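PDB 4EGV: acetyl-CoA acetyltransferase from Mycobacterium smegmatis, which probably transfers acyl groups as a monomeric, thiolase-like protein that carries an additional C-terminal domain. Local coordinates for residues A[18-30]-A[385-397]. Numbering follows the deposited sequence.
Sequences RTPVIVGVGQFTE and MHGIAEAVNEMRD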
# COMPACT_ATOMS: atom_id res chain seq x y z
N ARG A 18 -26.31 -8.55 -12.76
CA ARG A 18 -25.77 -8.32 -11.42
C ARG A 18 -24.29 -7.91 -11.39
O ARG A 18 -23.77 -7.53 -10.35
CB ARG A 18 -25.99 -9.56 -10.54
CG ARG A 18 -27.30 -9.56 -9.77
CD ARG A 18 -28.11 -10.81 -10.07
NE ARG A 18 -28.53 -11.49 -8.85
CZ ARG A 18 -28.02 -12.64 -8.43
NH1 ARG A 18 -28.47 -13.19 -7.31
NH2 ARG A 18 -27.07 -13.24 -9.13
N THR A 19 -23.63 -8.01 -12.54
CA THR A 19 -22.23 -7.68 -12.66
C THR A 19 -21.97 -6.23 -12.21
O THR A 19 -22.68 -5.32 -12.61
CB THR A 19 -21.74 -7.93 -14.09
OG1 THR A 19 -22.03 -9.28 -14.46
CG2 THR A 19 -20.23 -7.70 -14.22
N PRO A 20 -20.98 -6.04 -11.32
CA PRO A 20 -20.62 -4.74 -10.78
C PRO A 20 -19.70 -3.93 -11.69
O PRO A 20 -18.72 -4.44 -12.25
CB PRO A 20 -19.91 -5.09 -9.49
CG PRO A 20 -19.28 -6.37 -9.77
CD PRO A 20 -20.19 -7.11 -10.69
N VAL A 21 -20.04 -2.66 -11.85
CA VAL A 21 -19.20 -1.73 -12.55
C VAL A 21 -18.91 -0.49 -11.69
O VAL A 21 -19.78 0.00 -10.96
CB VAL A 21 -19.81 -1.34 -13.94
CG1 VAL A 21 -19.54 -2.43 -14.93
CG2 VAL A 21 -21.30 -1.05 -13.85
N ILE A 22 -17.68 0.00 -11.78
CA ILE A 22 -17.39 1.35 -11.29
C ILE A 22 -17.89 2.42 -12.28
O ILE A 22 -17.48 2.40 -13.46
CB ILE A 22 -15.92 1.56 -10.93
CG1 ILE A 22 -15.57 0.64 -9.78
CG2 ILE A 22 -15.65 3.01 -10.56
CD1 ILE A 22 -14.16 0.78 -9.31
N VAL A 23 -18.81 3.28 -11.79
CA VAL A 23 -19.45 4.29 -12.65
C VAL A 23 -19.02 5.73 -12.45
O VAL A 23 -19.07 6.51 -13.40
CB VAL A 23 -20.97 4.20 -12.73
CG1 VAL A 23 -21.34 2.84 -13.22
CG2 VAL A 23 -21.61 4.53 -11.41
N GLY A 24 -18.56 6.07 -11.24
CA GLY A 24 -18.14 7.41 -10.94
C GLY A 24 -16.96 7.42 -10.01
O GLY A 24 -16.94 6.67 -9.04
N VAL A 25 -15.98 8.26 -10.31
CA VAL A 25 -14.81 8.39 -9.45
C VAL A 25 -14.61 9.87 -9.08
O VAL A 25 -14.94 10.78 -9.85
CB VAL A 25 -13.51 7.73 -10.08
CG1 VAL A 25 -13.68 6.26 -10.24
CG2 VAL A 25 -13.12 8.34 -11.38
N GLY A 26 -14.10 10.13 -7.89
CA GLY A 26 -13.94 11.51 -7.52
C GLY A 26 -12.70 11.77 -6.76
O GLY A 26 -12.39 11.05 -5.88
N GLN A 27 -12.01 12.84 -7.12
CA GLN A 27 -10.86 13.29 -6.33
C GLN A 27 -10.98 14.75 -5.90
O GLN A 27 -11.60 15.51 -6.57
CB GLN A 27 -9.59 13.07 -7.12
CG GLN A 27 -9.14 11.67 -7.07
CD GLN A 27 -7.98 11.43 -7.96
OE1 GLN A 27 -8.14 11.29 -9.18
NE2 GLN A 27 -6.79 11.37 -7.37
N PHE A 28 -10.41 15.12 -4.78
CA PHE A 28 -10.40 16.49 -4.36
C PHE A 28 -9.19 16.81 -3.51
O PHE A 28 -8.84 16.02 -2.63
CB PHE A 28 -11.64 16.79 -3.55
CG PHE A 28 -11.75 18.22 -3.12
CD1 PHE A 28 -12.11 19.19 -4.03
CD2 PHE A 28 -11.51 18.59 -1.79
CE1 PHE A 28 -12.24 20.52 -3.65
CE2 PHE A 28 -11.63 19.90 -1.39
CZ PHE A 28 -12.00 20.88 -2.31
N THR A 29 -8.58 17.97 -3.77
CA THR A 29 -7.48 18.50 -2.96
C THR A 29 -7.75 19.96 -2.58
O THR A 29 -8.21 20.73 -3.41
CB THR A 29 -6.11 18.40 -3.72
OG1 THR A 29 -5.82 17.03 -3.99
CG2 THR A 29 -4.97 18.97 -2.90
N GLU A 30 -7.47 20.31 -1.32
CA GLU A 30 -7.53 21.72 -0.83
C GLU A 30 -6.17 22.30 -0.36
O GLU A 30 -5.38 21.62 0.29
CB GLU A 30 -8.57 21.84 0.29
CG GLU A 30 -8.74 23.24 0.88
CD GLU A 30 -9.50 23.23 2.20
OE1 GLU A 30 -9.44 22.25 2.99
OE2 GLU A 30 -10.17 24.23 2.47
N MSE A 385 -7.09 4.82 -3.16
CA MSE A 385 -8.34 5.16 -3.77
C MSE A 385 -8.18 6.19 -4.86
O MSE A 385 -8.99 6.26 -5.78
CB MSE A 385 -9.27 5.71 -2.74
CG MSE A 385 -10.63 5.84 -3.26
SE MSE A 385 -11.73 5.60 -1.82
CE MSE A 385 -11.24 7.07 -0.69
N HIS A 386 -7.14 7.00 -4.72
CA HIS A 386 -6.66 7.85 -5.78
C HIS A 386 -6.10 7.04 -6.99
O HIS A 386 -6.32 7.39 -8.12
CB HIS A 386 -5.62 8.81 -5.18
CG HIS A 386 -6.21 9.77 -4.20
ND1 HIS A 386 -6.90 10.89 -4.60
CD2 HIS A 386 -6.25 9.76 -2.84
CE1 HIS A 386 -7.32 11.54 -3.53
NE2 HIS A 386 -6.93 10.88 -2.46
N GLY A 387 -5.37 5.97 -6.68
CA GLY A 387 -4.93 4.97 -7.62
C GLY A 387 -6.05 4.38 -8.45
O GLY A 387 -5.99 4.38 -9.68
N ILE A 388 -7.07 3.88 -7.77
CA ILE A 388 -8.27 3.38 -8.40
C ILE A 388 -8.96 4.42 -9.28
O ILE A 388 -9.39 4.12 -10.40
CB ILE A 388 -9.26 2.77 -7.38
CG1 ILE A 388 -8.57 1.63 -6.63
CG2 ILE A 388 -10.52 2.28 -8.04
CD1 ILE A 388 -9.33 1.04 -5.44
N ALA A 389 -9.08 5.64 -8.78
CA ALA A 389 -9.68 6.69 -9.57
C ALA A 389 -8.87 6.95 -10.85
O ALA A 389 -9.44 7.00 -11.90
CB ALA A 389 -9.90 7.95 -8.76
N GLU A 390 -7.55 7.05 -10.75
CA GLU A 390 -6.71 7.27 -11.91
C GLU A 390 -6.75 6.10 -12.91
O GLU A 390 -6.77 6.34 -14.12
CB GLU A 390 -5.25 7.57 -11.54
CG GLU A 390 -4.94 8.93 -11.00
CD GLU A 390 -5.58 10.12 -11.74
OE1 GLU A 390 -6.00 9.98 -12.92
OE2 GLU A 390 -5.65 11.21 -11.11
N ALA A 391 -6.72 4.87 -12.38
CA ALA A 391 -6.94 3.65 -13.16
C ALA A 391 -8.21 3.67 -13.94
O ALA A 391 -8.18 3.38 -15.11
CB ALA A 391 -6.93 2.43 -12.28
N VAL A 392 -9.31 4.00 -13.29
CA VAL A 392 -10.63 4.07 -13.93
C VAL A 392 -10.72 5.12 -15.04
O VAL A 392 -11.29 4.84 -16.04
CB VAL A 392 -11.77 4.28 -12.88
CG1 VAL A 392 -12.97 4.90 -13.49
CG2 VAL A 392 -12.15 2.99 -12.19
N ASN A 393 -10.16 6.30 -14.84
CA ASN A 393 -10.05 7.34 -15.88
C ASN A 393 -9.20 6.95 -17.07
O ASN A 393 -9.56 7.25 -18.20
CB ASN A 393 -9.44 8.66 -15.32
CG ASN A 393 -10.40 9.44 -14.42
OD1 ASN A 393 -11.61 9.50 -14.66
ND2 ASN A 393 -9.86 10.03 -13.37
N GLU A 394 -8.04 6.37 -16.79
CA GLU A 394 -7.08 5.99 -17.80
C GLU A 394 -7.66 4.87 -18.64
O GLU A 394 -7.35 4.78 -19.83
CB GLU A 394 -5.76 5.60 -17.14
CG GLU A 394 -4.52 5.82 -18.02
CD GLU A 394 -3.98 7.29 -18.05
OE1 GLU A 394 -4.57 8.17 -18.73
OE2 GLU A 394 -2.91 7.55 -17.42
N MSE A 395 -8.50 4.03 -18.04
CA MSE A 395 -9.17 2.92 -18.75
C MSE A 395 -10.36 3.32 -19.63
O MSE A 395 -10.65 2.65 -20.62
CB MSE A 395 -9.52 1.77 -17.79
CG MSE A 395 -8.32 1.01 -17.29
SE MSE A 395 -6.91 0.56 -18.66
CE MSE A 395 -5.61 2.05 -18.69
N ARG A 396 -11.05 4.40 -19.28
CA ARG A 396 -12.07 4.94 -20.16
C ARG A 396 -11.46 5.54 -21.43
O ARG A 396 -12.04 5.46 -22.50
CB ARG A 396 -12.91 5.98 -19.45
CG ARG A 396 -13.80 5.45 -18.38
CD ARG A 396 -14.03 6.52 -17.35
NE ARG A 396 -15.08 6.18 -16.40
CZ ARG A 396 -15.45 6.97 -15.41
NH1 ARG A 396 -14.83 8.12 -15.21
NH2 ARG A 396 -16.41 6.59 -14.60
N ASP A 397 -10.28 6.13 -21.29
CA ASP A 397 -9.56 6.78 -22.36
C ASP A 397 -8.94 5.81 -23.35
O ASP A 397 -8.68 6.20 -24.47
CB ASP A 397 -8.43 7.67 -21.79
CG ASP A 397 -8.87 9.13 -21.59
OD1 ASP A 397 -10.09 9.40 -21.49
OD2 ASP A 397 -7.99 10.02 -21.55
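Val25 sits squarely on Ala389, where strand 20-29 comes nearest to helix 385-397; its CB lies 3.9 Å from the CB of Ala389. With Val25 CG1 anti to the carbonyl carbon (chi1 -64°), that methyl reaches Val392 CG1 at 3.6 Å, while CG2 passes alongside the amide of Asn393. Ile22 extends the apolar patch: its CG2 packs on Val392 CG2 at 3.9 Å, and its CD1 meets Ile388 CG2, the two isoleucine side chains crossing at about a right angle.

Both ends of the contact are polar. At one, the Gln27 side chain lies between His386 and Glu390. At the end near Val23, extended Arg396 brings its guanidinium beside the strand, with Val392 CG1 over one face and NH2 2.9 Å from Val23 O, at an angle too poor for a hydrogen bond. Asp56 salt-bridges NH1 and also accepts the Val25 N-H, tying helix and strand through one carboxylate; NE donates to Lys292 O.

Val23 and Gly24 both face Leu276, a classic beta bulge. Strand 20-29 runs between strands 271-279 and 294-303, where the sheets of the two halves join. The helix crosses it at -127° and touches helix 117-130 through Ile388 on Gln119, probably within the central helical layer of the thiolase alpha-beta-alpha-beta-alpha sandwich.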